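Local coordinates for SspB protein (Streptomyces clavuligerus, PDB 6JUF) that probably acts as a metal-dependent DNA nuclease in a phosphorothioation-sensing bacterial defence system against phages, at residues 71-76 with 340-345; 37-42 with 82-87; 11-16 with 125-130. All blocks are in the same frame, centred on the assembly; numbering follows the deposited sequence. Where two conformers were deposited one is given.

Overall arrangement
Contacts 1 and 2 share one two-stranded antiparallel sheet: strand 70-74 supplies one side of contact 1, its partner strand 83-87 one side of contact 2, and the backbone pairs R71 N to Y86 O and H73 O to L84 N, each 2.9 Å, join them. Their centres lie about 11 Å apart. Contact 3 is more deeply buried; its centre is about 18 Å from that of contact 1 and about 19 Å from that of contact 2, and its atoms touch neither. The side chain of E18, a residue seen to bind magnesium in this protein though no ion is bound to this chain, lies about 10 Å from that of F14 in contact 3 and about 12 Å from that of F41 in contact 2.

Contact 1 (71-76 with 340-345); sequences REHYGD and LAEAEK
A343 sits against the backbone and side chains of strand 71-74, its CB 3.4 Å from E72 O and 3.6 Å from R71 CD. This is the close-packed part of the contact: A343 is buried, its methyl is directed at the strand, and its short side chain lets the helix come near, the two axes passing at 7.5 Å. L340, one turn earlier, extends the apolar patch by bringing CD2 to 3.7 Å from R71 CB, and the same leucine also touches Y86 on the neighbouring strand.

R71 then runs over the helix. Its chain bends at chi2 (-97°), which turns CD onto A343 CB, and the guanidinium has E344 CA over one face, 3.5 Å above the plane and offset toward the rim. NH2 touches the aliphatic part of E344, 3.4 Å from CG, whereas the carboxylate stays beyond salt-bridge range: NH2 to OE2 measures 4.5 Å and the two planes are 72° apart. NH2 is instead hydrogen-bonded to the backbone oxygen of G123.

The other flank is looser and only partly buried. Here E342 CB makes a CH-pi contact over one face of the H73 ring, 4.0 Å from the centroid. No hydrogen bond crosses between the segments; H73 ND1 makes a weak one to Y74 O within segment 71-76. E72 points to the other side of the strand, where its carboxylate forms salt bridges with R61 and R65.

R71 and H73 toward the helix and E72 away from it give the alternation of a beta strand, and the 86° crossing makes this a helix laid nearly perpendicular across a two-stranded antiparallel hairpin, joining helix 339-350 to strand 70-74.

Contact 2 (37-42 with 82-87); sequences NPEAFL and AMLSYP
P38 and S85 bring the two backbones together, their CA atoms 4.9 Å apart. Segment 37-42 contains a type I beta turn from N37 to A40, with A40 N bonded to N37 O, whereas L84 to Y86 are extended. From within the turn, P38 O accepts from S85 N at 3.0 Å; the N-H...O angle of 176° is nearly straight, and the donor lies in the carbonyl plane on a lone pair. In the reverse direction P38 has no N-H to give, and a CA-H...O contact from its CA to S85 O, 3.3 Å long, lies beside the single bond.

Apolar side chains pack around this link. L84 CD1 touches P38 CB at 3.7 Å, and its other branch, CD2, meets L42 CD1 at 3.6 Å, the two leucine side chains crossing at about a right angle. E39 runs beside L84, pointing the same way, with its CG against both methyls. P38 CB also reaches Y86 CE1, at 3.7 Å, by an oblique approach to the ring.

F41 and S85 meet on the buried side of the contact. S85 OG, placed beside the backbone N by chi1 of -66°, lies at the F41 ring edge, 3.4 Å from CD2. The same ring packs on A30 of helix 24-34 and on M60 and R61 of helix 57-66.

L84 N and Y86 O already pair with strand 70-74, while S85 N, between them, bonds the turn. One beta turn thus docks along the other edge of a two-stranded antiparallel hairpin through one backbone hydrogen bond and the apolar packing round it, without adding a regular third strand.

Contact 3 (11-16 with 125-130); sequences HSSFAR and KSWAPS
The H11 imidazole lies between W127 and K125, with W127 CH2 over one face and K125 CB over the opposite one. This is a loop packed on an ST turn leading into helix 129-137: S126 OG accepts from A128 N at 3.0 Å, and A128 is the N-cap residue. The W127 contact is a face-to-face stack: the imidazole and the six-membered indole ring have centroids 3.9 Å apart and planes inclined by 29°, and H11 CD2 stands over the centre of the W127 ring. S13 CB lies at the edge of that ring, and W127 also has a cation-pi partner in R65. The K125 contact is CH-pi. Water 1, in the plane at the imidazole edge, links H11 NE2 to K125 O. P129 CG makes a CH-pi contact over one face of the F14 ring, 3.8 Å from the centroid, and S130 OG approaches the edge near CD1; that hydroxyl bonds D172.

H11 N donates to S126 O at 2.8 Å (N-H...O angle 159°); the donor comes in nearly along the C=O axis (C=O...N 172°). At the helix start, water 2 donates to S13 O at 2.8 Å and accepts from S130 N at 3.2 Å.

Contact 1 (71-76 with 340-345)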
ATOM      1  N   ARG B  71       4.894  -8.564 -21.549  1.00 10.27           N
ATOM      2  CA  ARG B  71       4.401  -9.558 -22.495  1.00 12.22           C
ATOM      3  C   ARG B  71       5.432 -10.682 -22.479  1.00 10.94           C
ATOM      4  O   ARG B  71       6.601 -10.436 -22.139  1.00 10.28           O
ATOM      5  CB  ARG B  71       4.272  -8.985 -23.925  1.00 15.15           C
ATOM      6  CG  ARG B  71       2.992  -8.200 -24.271  1.00 16.69           C
ATOM      7  CD  ARG B  71       2.100  -9.267 -24.985  1.00 21.71           C
ATOM      8  NE  ARG B  71       1.246  -8.539 -25.788  1.00 21.25           N
ATOM      9  CZ  ARG B  71       0.133  -8.924 -26.335  1.00 17.23           C
ATOM     10  NH1 ARG B  71      -0.282 -10.181 -26.200  1.00 16.33           N
ATOM     11  NH2 ARG B  71      -0.527  -8.001 -27.024  1.00 23.75           N
ATOM     12  N   GLU B  72       5.049 -11.884 -22.873  1.00 10.75           N
ATOM     13  CA  GLU B  72       5.975 -12.975 -22.934  1.00 10.75           C
ATOM     14  C   GLU B  72       6.022 -13.536 -24.381  1.00 12.60           C
ATOM     15  O   GLU B  72       5.026 -13.528 -25.130  1.00 13.85           O
ATOM     16  CB  GLU B  72       5.601 -14.092 -21.916  1.00 11.84           C
ATOM     17  CG  GLU B  72       5.653 -13.623 -20.467  1.00 12.35           C
ATOM     18  CD  GLU B  72       5.470 -14.758 -19.504  1.00 13.88           C
ATOM     19  OE1 GLU B  72       5.394 -15.941 -19.908  1.00 15.95           O
ATOM     20  OE2 GLU B  72       5.348 -14.450 -18.308  1.00 14.63           O
ATOM     21  N   HIS B  73       7.223 -14.020 -24.727  1.00 13.74           N
ATOM     22  CA  HIS B  73       7.445 -14.600 -26.081  1.00 15.33           C
ATOM     23  C   HIS B  73       8.643 -15.473 -26.095  1.00 18.09           C
ATOM     24  O   HIS B  73       9.511 -15.275 -25.275  1.00 15.40           O
ATOM     25  CB  HIS B  73       7.585 -13.494 -27.126  1.00 15.09           C
ATOM     26  CG  HIS B  73       7.290 -13.974 -28.536  1.00 18.74           C
ATOM     27  ND1 HIS B  73       8.251 -14.052 -29.459  1.00 26.94           N
ATOM     28  CD2 HIS B  73       6.155 -14.548 -29.104  1.00 23.85           C
ATOM     29  CE1 HIS B  73       7.736 -14.538 -30.613  1.00 20.92           C
ATOM     30  NE2 HIS B  73       6.467 -14.863 -30.386  1.00 28.28           N
ATOM     31  N   TYR B  74       8.759 -16.419 -27.032  1.00 19.72           N
ATOM     32  CA  TYR B  74      10.027 -17.165 -27.129  1.00 22.01           C
ATOM     33  C   TYR B  74      11.214 -16.228 -27.395  1.00 23.40           C
ATOM     34  O   TYR B  74      11.097 -15.206 -28.114  1.00 22.78           O
ATOM     35  CB  TYR B  74       9.953 -18.246 -28.221  1.00 24.01           C
ATOM     36  CG  TYR B  74       8.660 -19.056 -28.171  1.00 32.88           C
ATOM     37  CD1 TYR B  74       8.501 -20.114 -27.258  1.00 28.96           C
ATOM     38  CD2 TYR B  74       7.594 -18.749 -29.023  1.00 36.68           C
ATOM     39  CE1 TYR B  74       7.327 -20.862 -27.221  1.00 31.45           C
ATOM     40  CE2 TYR B  74       6.412 -19.474 -28.982  1.00 46.37           C
ATOM     41  CZ  TYR B  74       6.279 -20.531 -28.083  1.00 48.41           C
ATOM     42  OH  TYR B  74       5.094 -21.263 -28.051  1.00 59.99           O
ATOM     43  N   GLY B  75      12.358 -16.549 -26.779  1.00 26.08           N
ATOM     44  CA  GLY B  75      13.618 -15.870 -27.079  1.00 29.62           C
ATOM     45  C   GLY B  75      14.034 -16.356 -28.458  1.00 33.48           C
ATOM     46  O   GLY B  75      13.441 -17.271 -28.986  1.00 45.72           O
ATOM     47  N   ASP B  76      15.052 -15.745 -29.040  1.00 39.62           N
ATOM     48  CA  ASP B  76      15.539 -16.136 -30.369  1.00 48.26           C
ATOM     49  C   ASP B  76      16.372 -17.432 -30.277  1.00 54.52           C
ATOM     50  O   ASP B  76      17.438 -17.582 -30.896  1.00 46.85           O
ATOM     51  CB  ASP B  76      16.418 -15.009 -30.874  1.00 50.79           C
ATOM     52  CG  ASP B  76      17.332 -14.484 -29.792  1.00 49.33           C
ATOM     53  OD1 ASP B  76      17.760 -15.276 -28.908  1.00 71.44           O
ATOM     54  OD2 ASP B  76      17.606 -13.269 -29.807  1.00 86.75           O
ATOM     55  N   LEU B 340       7.681  -7.650 -27.961  1.00 14.12           N
ATOM     56  CA  LEU B 340       6.291  -7.145 -27.663  1.00 14.46           C
ATOM     57  C   LEU B 340       5.320  -7.283 -28.860  1.00 17.42           C
ATOM     58  O   LEU B 340       4.277  -7.862 -28.697  1.00 17.15           O
ATOM     59  CB  LEU B 340       6.304  -5.671 -27.191  1.00 15.67           C
ATOM     60  CG  LEU B 340       7.166  -5.397 -25.943  1.00 10.94           C
ATOM     61  CD1 LEU B 340       7.280  -3.933 -25.607  1.00 11.53           C
ATOM     62  CD2 LEU B 340       6.511  -6.115 -24.765  1.00 15.86           C
ATOM     63  N   ALA B 341       5.674  -6.733 -30.043  1.00 17.49           N
ATOM     64  CA  ALA B 341       4.806  -6.798 -31.233  1.00 19.37           C
ATOM     65  C   ALA B 341       4.649  -8.276 -31.681  1.00 16.16           C
ATOM     66  O   ALA B 341       3.608  -8.677 -32.167  1.00 21.57           O
ATOM     67  CB  ALA B 341       5.347  -5.898 -32.354  1.00 18.93           C
ATOM     68  N   GLU B 342       5.753  -9.020 -31.521  1.00 20.81           N
ATOM     69  CA  GLU B 342       5.802 -10.445 -31.869  0.50 18.89           C
ATOM     70  C   GLU B 342       4.777 -11.244 -31.063  1.00 21.15           C
ATOM     71  O   GLU B 342       4.029 -12.067 -31.614  1.00 21.17           O
ATOM     72  CB  GLU B 342       7.219 -11.022 -31.720  0.50 17.64           C
ATOM     73  CG  GLU B 342       8.096 -10.762 -32.940  0.50 23.23           C
ATOM     74  CD  GLU B 342       7.354 -11.038 -34.235  0.50 26.45           C
ATOM     75  OE1 GLU B 342       6.941 -12.205 -34.461  0.50 32.24           O
ATOM     76  OE2 GLU B 342       7.181 -10.080 -35.032  0.50 39.18           O
ATOM     77  N   ALA B 343       4.753 -10.968 -29.754  1.00 17.62           N
ATOM     78  CA  ALA B 343       3.712 -11.501 -28.890  1.00 16.94           C
ATOM     79  C   ALA B 343       2.244 -11.090 -29.278  1.00 15.61           C
ATOM     80  O   ALA B 343       1.319 -11.935 -29.323  1.00 18.90           O
ATOM     81  CB  ALA B 343       4.036 -11.183 -27.410  1.00 13.90           C
ATOM     82  N   GLU B 344       2.031  -9.789 -29.542  1.00 16.46           N
ATOM     83  CA  GLU B 344       0.733  -9.330 -30.057  1.00 18.01           C
ATOM     84  C   GLU B 344       0.335 -10.080 -31.363  1.00 18.83           C
ATOM     85  O   GLU B 344      -0.790 -10.553 -31.499  1.00 19.48           O
ATOM     86  CB  GLU B 344       0.731  -7.826 -30.241  1.00 17.18           C
ATOM     87  CG  GLU B 344      -0.703  -7.290 -30.358  1.00 20.86           C
ATOM     88  CD  GLU B 344      -0.751  -5.862 -30.809  1.00 23.56           C
ATOM     89  OE1 GLU B 344       0.050  -5.513 -31.697  1.00 30.28           O
ATOM     90  OE2 GLU B 344      -1.575  -5.087 -30.277  1.00 22.06           O
ATOM     91  N   LYS B 345       1.303 -10.217 -32.284  1.00 19.25           N
ATOM     92  CA  LYS B 345       1.051 -10.875 -33.577  1.00 22.94           C
ATOM     93  C   LYS B 345       0.613 -12.330 -33.429  1.00 19.55           C
ATOM     94  O   LYS B 345      -0.313 -12.814 -34.107  1.00 25.37           O
ATOM     95  CB  LYS B 345       2.273 -10.795 -34.490  1.00 24.29           C
ATOM     96  CG  LYS B 345       2.434  -9.454 -35.187  1.00 31.20           C
ATOM     97  CD  LYS B 345       3.392  -9.564 -36.378  1.00 40.29           C
ATOM     98  CE  LYS B 345       3.574  -8.211 -37.065  1.00 46.47           C
ATOM     99  NZ  LYS B 345       4.086  -7.170 -36.117  1.00 46.39           N
TER

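Contact 2 (37-42 with 82-87)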
ATOM      1  N   ASN B  37      16.745  -7.866 -18.293  1.00 12.60           N
ATOM      2  CA  ASN B  37      16.910  -9.327 -18.292  1.00 10.96           C
ATOM      3  C   ASN B  37      15.622 -10.070 -18.663  1.00  9.26           C
ATOM      4  O   ASN B  37      14.724 -10.214 -17.777  1.00 10.40           O
ATOM      5  CB  ASN B  37      17.321  -9.772 -16.903  1.00 13.11           C
ATOM      6  CG  ASN B  37      17.726 -11.258 -16.846  1.00 12.85           C
ATOM      7  OD1 ASN B  37      18.024 -11.757 -15.765  1.00 16.18           O
ATOM      8  ND2 ASN B  37      17.766 -11.948 -17.967  1.00 11.19           N
ATOM      9  N   PRO B  38      15.479 -10.520 -19.921  1.00 13.36           N
ATOM     10  CA  PRO B  38      14.263 -11.249 -20.358  1.00 13.77           C
ATOM     11  C   PRO B  38      14.105 -12.585 -19.631  1.00 12.27           C
ATOM     12  O   PRO B  38      13.013 -13.166 -19.571  1.00 12.32           O
ATOM     13  CB  PRO B  38      14.471 -11.464 -21.857  1.00 17.14           C
ATOM     14  CG  PRO B  38      15.794 -10.923 -22.211  1.00 17.62           C
ATOM     15  CD  PRO B  38      16.462 -10.318 -21.021  1.00 12.18           C
ATOM     16  N   GLU B  39      15.218 -13.040 -19.041  1.00 11.06           N
ATOM     17  CA  GLU B  39      15.235 -14.304 -18.283  1.00 13.06           C
ATOM     18  C   GLU B  39      15.086 -14.046 -16.797  1.00 12.96           C
ATOM     19  O   GLU B  39      15.381 -14.914 -15.977  1.00 12.28           O
ATOM     20  CB  GLU B  39      16.495 -15.163 -18.634  1.00 12.63           C
ATOM     21  CG  GLU B  39      16.561 -15.434 -20.145  1.00 23.52           C
ATOM     22  CD  GLU B  39      17.793 -16.183 -20.609  1.00 27.39           C
ATOM     23  OE1 GLU B  39      18.634 -15.611 -21.349  1.00 29.69           O
ATOM     24  OE2 GLU B  39      17.887 -17.395 -20.283  1.00 26.77           O
ATOM     25  N   ALA B  40      14.582 -12.866 -16.414  1.00 11.34           N
ATOM     26  CA  ALA B  40      14.508 -12.535 -14.992  1.00 10.77           C
ATOM     27  C   ALA B  40      13.721 -13.534 -14.108  1.00 12.25           C
ATOM     28  O   ALA B  40      14.093 -13.749 -12.940  1.00 11.79           O
ATOM     29  CB  ALA B  40      13.920 -11.131 -14.811  1.00 11.97           C
ATOM     30  N   PHE B  41      12.687 -14.149 -14.657  1.00 10.05           N
ATOM     31  CA  PHE B  41      11.880 -15.121 -13.895  1.00 10.84           C
ATOM     32  C   PHE B  41      12.304 -16.562 -14.127  1.00 11.19           C
ATOM     33  O   PHE B  41      11.764 -17.472 -13.474  1.00 13.92           O
ATOM     34  CB  PHE B  41      10.385 -14.981 -14.234  1.00 11.83           C
ATOM     35  CG  PHE B  41       9.874 -13.584 -14.114  1.00  9.75           C
ATOM     36  CD1 PHE B  41       9.704 -13.021 -12.842  1.00  9.45           C
ATOM     37  CD2 PHE B  41       9.492 -12.854 -15.237  1.00 11.91           C
ATOM     38  CE1 PHE B  41       9.255 -11.708 -12.714  1.00 14.55           C
ATOM     39  CE2 PHE B  41       9.055 -11.539 -15.120  1.00 13.89           C
ATOM     40  CZ  PHE B  41       8.918 -10.983 -13.855  1.00 13.64           C
ATOM     41  N   LEU B  42      13.326 -16.779 -14.945  1.00 11.07           N
ATOM     42  CA  LEU B  42      13.736 -18.158 -15.289  1.00 13.75           C
ATOM     43  C   LEU B  42      15.108 -18.473 -14.747  1.00 12.11           C
ATOM     44  O   LEU B  42      15.481 -19.661 -14.645  1.00 12.58           O
ATOM     45  CB  LEU B  42      13.765 -18.269 -16.805  1.00 16.07           C
ATOM     46  CG  LEU B  42      12.380 -18.177 -17.439  1.00 19.50           C
ATOM     47  CD1 LEU B  42      12.630 -18.020 -18.924  1.00 25.97           C
ATOM     48  CD2 LEU B  42      11.486 -19.357 -17.134  1.00 25.61           C
ATOM     49  N   ALA B  82      11.290 -21.898 -23.832  1.00 30.43           N
ATOM     50  CA  ALA B  82      11.195 -20.878 -22.749  1.00 25.05           C
ATOM     51  C   ALA B  82      10.508 -19.596 -23.166  1.00 23.66           C
ATOM     52  O   ALA B  82      10.836 -18.999 -24.211  1.00 21.66           O
ATOM     53  CB  ALA B  82      12.558 -20.578 -22.110  1.00 24.32           C
ATOM     54  N   MET B  83       9.501 -19.217 -22.374  1.00 20.68           N
ATOM     55  CA  MET B  83       8.772 -17.953 -22.618  1.00 17.62           C
ATOM     56  C   MET B  83       9.472 -16.885 -21.807  1.00 16.52           C
ATOM     57  O   MET B  83       9.481 -16.915 -20.575  1.00 15.43           O
ATOM     58  CB  MET B  83       7.281 -18.064 -22.260  1.00 16.37           C
ATOM     59  CG  MET B  83       6.507 -18.938 -23.265  1.00 22.64           C
ATOM     60  SD  MET B  83       6.209 -18.027 -24.758  1.00 22.21           S
ATOM     61  CE  MET B  83       4.830 -16.974 -24.318  1.00 18.68           C
ATOM     62  N   LEU B  84      10.110 -15.978 -22.501  1.00 16.06           N
ATOM     63  CA  LEU B  84      10.823 -14.892 -21.862  1.00 12.55           C
ATOM     64  C   LEU B  84       9.849 -13.693 -21.626  1.00 11.70           C
ATOM     65  O   LEU B  84       8.847 -13.559 -22.316  1.00 13.31           O
ATOM     66  CB  LEU B  84      12.003 -14.413 -22.735  1.00 14.31           C
ATOM     67  CG  LEU B  84      13.061 -15.462 -23.172  1.00 18.99           C
ATOM     68  CD1 LEU B  84      14.385 -14.794 -23.475  1.00 16.28           C
ATOM     69  CD2 LEU B  84      13.283 -16.510 -22.130  1.00 18.18           C
ATOM     70  N   SER B  85      10.282 -12.759 -20.755  1.00 11.50           N
ATOM     71  CA  SER B  85       9.415 -11.570 -20.385  1.00 10.36           C
ATOM     72  C   SER B  85       9.997 -10.245 -20.826  1.00 11.85           C
ATOM     73  O   SER B  85      11.226 -10.136 -20.864  1.00 12.97           O
ATOM     74  CB  SER B  85       9.178 -11.525 -18.867  1.00 11.76           C
ATOM     75  OG  SER B  85       8.404 -12.653 -18.496  1.00 12.47           O
ATOM     76  N   TYR B  86       9.156  -9.318 -21.259  1.00 11.40           N
ATOM     77  CA  TYR B  86       9.596  -8.032 -21.831  1.00  9.72           C
ATOM     78  C   TYR B  86       8.640  -7.000 -21.240  1.00 10.53           C
ATOM     79  O   TYR B  86       7.448  -7.214 -21.276  1.00 11.49           O
ATOM     80  CB  TYR B  86       9.571  -8.070 -23.349  1.00 11.85           C
ATOM     81  CG  TYR B  86      10.400  -9.211 -23.895  1.00 12.46           C
ATOM     82  CD1 TYR B  86      11.756  -8.998 -24.166  1.00 11.17           C
ATOM     83  CD2 TYR B  86       9.831 -10.470 -24.167  1.00 13.04           C
ATOM     84  CE1 TYR B  86      12.545 -10.056 -24.653  1.00 12.78           C
ATOM     85  CE2 TYR B  86      10.599 -11.521 -24.623  1.00 14.65           C
ATOM     86  CZ  TYR B  86      11.939 -11.288 -24.900  1.00 14.66           C
ATOM     87  OH  TYR B  86      12.719 -12.281 -25.393  1.00 17.55           O
ATOM     88  N   PRO B  87       9.194  -5.886 -20.732  1.00  8.75           N
ATOM     89  CA  PRO B  87       8.369  -4.804 -20.216  1.00  8.88           C
ATOM     90  C   PRO B  87       7.565  -4.065 -21.323  1.00  9.37           C
ATOM     91  O   PRO B  87       8.100  -3.791 -22.399  1.00  9.87           O
ATOM     92  CB  PRO B  87       9.407  -3.834 -19.568  1.00  8.44           C
ATOM     93  CG  PRO B  87      10.639  -3.985 -20.437  1.00  8.43           C
ATOM     94  CD  PRO B  87      10.630  -5.473 -20.840  1.00  9.68           C
TER

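Contact 3 (11-16 with 125-130)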
ATOM      1  N   HIS B  11      -7.738 -15.412 -21.569  1.00 11.26           N
ATOM      2  CA  HIS B  11      -6.987 -16.652 -21.695  1.00 13.14           C
ATOM      3  C   HIS B  11      -7.375 -17.606 -20.586  1.00 12.15           C
ATOM      4  O   HIS B  11      -7.857 -17.188 -19.498  1.00 11.62           O
ATOM      5  CB  HIS B  11      -5.513 -16.332 -21.466  1.00 14.02           C
ATOM      6  CG  HIS B  11      -4.905 -15.458 -22.524  1.00 18.20           C
ATOM      7  ND1 HIS B  11      -4.851 -15.804 -23.825  1.00 19.66           N
ATOM      8  CD2 HIS B  11      -4.332 -14.209 -22.425  1.00 15.62           C
ATOM      9  CE1 HIS B  11      -4.227 -14.824 -24.516  1.00 20.70           C
ATOM     10  NE2 HIS B  11      -3.905 -13.854 -23.658  1.00 20.76           N
ATOM     11  N   SER B  12      -7.144 -18.892 -20.799  1.00 12.17           N
ATOM     12  CA  SER B  12      -7.428 -19.928 -19.800  1.00 14.12           C
ATOM     13  C   SER B  12      -6.260 -19.961 -18.794  1.00 14.47           C
ATOM     14  O   SER B  12      -5.286 -20.684 -18.931  1.00 20.53           O
ATOM     15  CB  SER B  12      -7.609 -21.296 -20.478  1.00 18.24           C
ATOM     16  OG  SER B  12      -7.919 -22.218 -19.469  1.00 19.75           O
ATOM     17  N   SER B  13      -6.312 -19.070 -17.827  1.00 10.62           N
ATOM     18  CA  SER B  13      -5.304 -18.977 -16.812  1.00 11.01           C
ATOM     19  C   SER B  13      -5.992 -18.921 -15.455  1.00 10.63           C
ATOM     20  O   SER B  13      -6.704 -17.953 -15.161  1.00 10.45           O
ATOM     21  CB  SER B  13      -4.434 -17.719 -17.045  1.00 11.40           C
ATOM     22  OG  SER B  13      -3.434 -17.601 -16.032  1.00  9.26           O
ATOM     23  N   PHE B  14      -5.758 -19.942 -14.614  1.00  9.05           N
ATOM     24  CA  PHE B  14      -6.399 -20.044 -13.285  1.00  8.72           C
ATOM     25  C   PHE B  14      -5.372 -20.424 -12.214  1.00 10.05           C
ATOM     26  O   PHE B  14      -4.552 -21.338 -12.419  1.00  9.76           O
ATOM     27  CB  PHE B  14      -7.525 -21.118 -13.320  1.00 10.05           C
ATOM     28  CG  PHE B  14      -8.609 -20.781 -14.308  1.00  9.77           C
ATOM     29  CD1 PHE B  14      -9.732 -20.018 -13.908  1.00  8.22           C
ATOM     30  CD2 PHE B  14      -8.479 -21.166 -15.649  1.00 11.78           C
ATOM     31  CE1 PHE B  14     -10.680 -19.654 -14.861  1.00 10.18           C
ATOM     32  CE2 PHE B  14      -9.461 -20.824 -16.563  1.00 13.23           C
ATOM     33  CZ  PHE B  14     -10.536 -20.076 -16.174  1.00 12.59           C
ATOM     34  N   ALA B  15      -5.404 -19.673 -11.112  1.00  8.97           N
ATOM     35  CA  ALA B  15      -4.668 -19.972  -9.862  1.00  7.27           C
ATOM     36  C   ALA B  15      -3.154 -19.939 -10.045  1.00  7.79           C
ATOM     37  O   ALA B  15      -2.449 -20.481  -9.226  1.00  9.39           O
ATOM     38  CB  ALA B  15      -5.125 -21.309  -9.268  1.00  9.20           C
ATOM     39  N   ARG B  16      -2.640 -19.329 -11.110  1.00  8.34           N
ATOM     40  CA  ARG B  16      -1.158 -19.293 -11.280  1.00  9.69           C
ATOM     41  C   ARG B  16      -0.502 -18.343 -10.265  1.00  9.80           C
ATOM     42  O   ARG B  16       0.739 -18.376 -10.090  1.00 11.73           O
ATOM     43  CB  ARG B  16      -0.811 -18.808 -12.691  1.00 14.07           C
ATOM     44  CG  ARG B  16      -1.460 -19.612 -13.803  1.00 20.62           C
ATOM     45  CD  ARG B  16      -0.569 -20.653 -14.369  1.00 25.62           C
ATOM     46  NE  ARG B  16      -1.196 -21.345 -15.519  1.00 22.55           N
ATOM     47  CZ  ARG B  16      -0.558 -21.578 -16.669  1.00 24.28           C
ATOM     48  NH1 ARG B  16       0.730 -21.174 -16.850  1.00 20.24           N
ATOM     49  NH2 ARG B  16      -1.174 -22.216 -17.666  1.00 25.07           N
ATOM     50  N   LYS B 125      -5.722 -10.273 -24.734  1.00 12.66           N
ATOM     51  CA  LYS B 125      -6.829 -10.736 -23.896  1.00 11.71           C
ATOM     52  C   LYS B 125      -6.414 -10.641 -22.418  1.00 10.51           C
ATOM     53  O   LYS B 125      -5.226 -10.474 -22.075  1.00  9.93           O
ATOM     54  CB  LYS B 125      -7.169 -12.195 -24.243  1.00 12.73           C
ATOM     55  CG  LYS B 125      -7.971 -12.394 -25.499  1.00 16.05           C
ATOM     56  CD  LYS B 125      -8.107 -13.903 -25.769  1.00 20.67           C
ATOM     57  CE  LYS B 125      -9.223 -14.121 -26.781  1.00 20.47           C
ATOM     58  NZ  LYS B 125      -9.480 -15.575 -26.984  1.00 31.79           N
ATOM     59  N   SER B 126      -7.365 -10.785 -21.513  1.00  9.66           N
ATOM     60  CA  SER B 126      -7.083 -10.782 -20.065  1.00  9.32           C
ATOM     61  C   SER B 126      -6.490 -12.129 -19.608  1.00 10.10           C
ATOM     62  O   SER B 126      -6.847 -13.187 -20.096  1.00 12.39           O
ATOM     63  CB  SER B 126      -8.391 -10.531 -19.335  1.00 10.06           C
ATOM     64  OG  SER B 126      -8.202 -10.559 -17.903  1.00  8.78           O
ATOM     65  N   TRP B 127      -5.580 -12.023 -18.650  1.00  9.46           N
ATOM     66  CA  TRP B 127      -4.982 -13.166 -17.934  1.00  8.05           C
ATOM     67  C   TRP B 127      -5.746 -13.528 -16.722  1.00  8.25           C
ATOM     68  O   TRP B 127      -5.301 -14.418 -15.995  1.00  8.02           O
ATOM     69  CB  TRP B 127      -3.504 -12.893 -17.574  1.00  8.70           C
ATOM     70  CG  TRP B 127      -2.662 -12.774 -18.792  1.00 10.40           C
ATOM     71  CD1 TRP B 127      -2.201 -11.599 -19.440  1.00  9.12           C
ATOM     72  CD2 TRP B 127      -2.220 -13.874 -19.631  1.00 12.21           C
ATOM     73  NE1 TRP B 127      -1.536 -11.928 -20.596  1.00 12.02           N
ATOM     74  CE2 TRP B 127      -1.520 -13.279 -20.758  1.00 13.65           C
ATOM     75  CE3 TRP B 127      -2.387 -15.262 -19.587  1.00 13.63           C
ATOM     76  CZ2 TRP B 127      -0.984 -14.036 -21.750  1.00 17.64           C
ATOM     77  CZ3 TRP B 127      -1.826 -16.010 -20.610  1.00 18.54           C
ATOM     78  CH2 TRP B 127      -1.152 -15.409 -21.662  1.00 16.09           C
ATOM     79  N   ALA B 128      -6.872 -12.888 -16.451  1.00  8.32           N
ATOM     80  CA  ALA B 128      -7.604 -13.155 -15.196  1.00  6.64           C
ATOM     81  C   ALA B 128      -9.066 -13.520 -15.406  1.00  7.02           C
ATOM     82  O   ALA B 128      -9.963 -12.730 -15.058  1.00  9.74           O
ATOM     83  CB  ALA B 128      -7.442 -11.964 -14.214  1.00  8.12           C
ATOM     84  N   PRO B 129      -9.326 -14.686 -16.023  1.00  8.93           N
ATOM     85  CA  PRO B 129     -10.748 -14.993 -16.350  1.00  8.88           C
ATOM     86  C   PRO B 129     -11.684 -14.939 -15.156  1.00  9.61           C
ATOM     87  O   PRO B 129     -12.840 -14.548 -15.289  1.00  9.35           O
ATOM     88  CB  PRO B 129     -10.667 -16.392 -16.993  1.00  9.11           C
ATOM     89  CG  PRO B 129      -9.254 -16.920 -16.632  1.00  7.53           C
ATOM     90  CD  PRO B 129      -8.382 -15.672 -16.610  1.00  9.48           C
ATOM     91  N   SER B 130     -11.211 -15.396 -14.003  1.00  8.71           N
ATOM     92  CA  SER B 130     -12.071 -15.417 -12.791  1.00  7.36           C
ATOM     93  C   SER B 130     -12.489 -14.024 -12.393  1.00  8.45           C
ATOM     94  O   SER B 130     -13.655 -13.784 -12.006  1.00  8.73           O
ATOM     95  CB  SER B 130     -11.442 -16.174 -11.621  1.00  7.29           C
ATOM     96  OG  SER B 130     -11.430 -17.558 -11.916  1.00  8.87           O
TER
HETATM   97  O   HOH W   1      -2.878 -10.989 -23.607  1.00 13.85           O
HETATM   98  O   HOH W   2      -8.305 -16.551 -13.284  1.00  9.00           O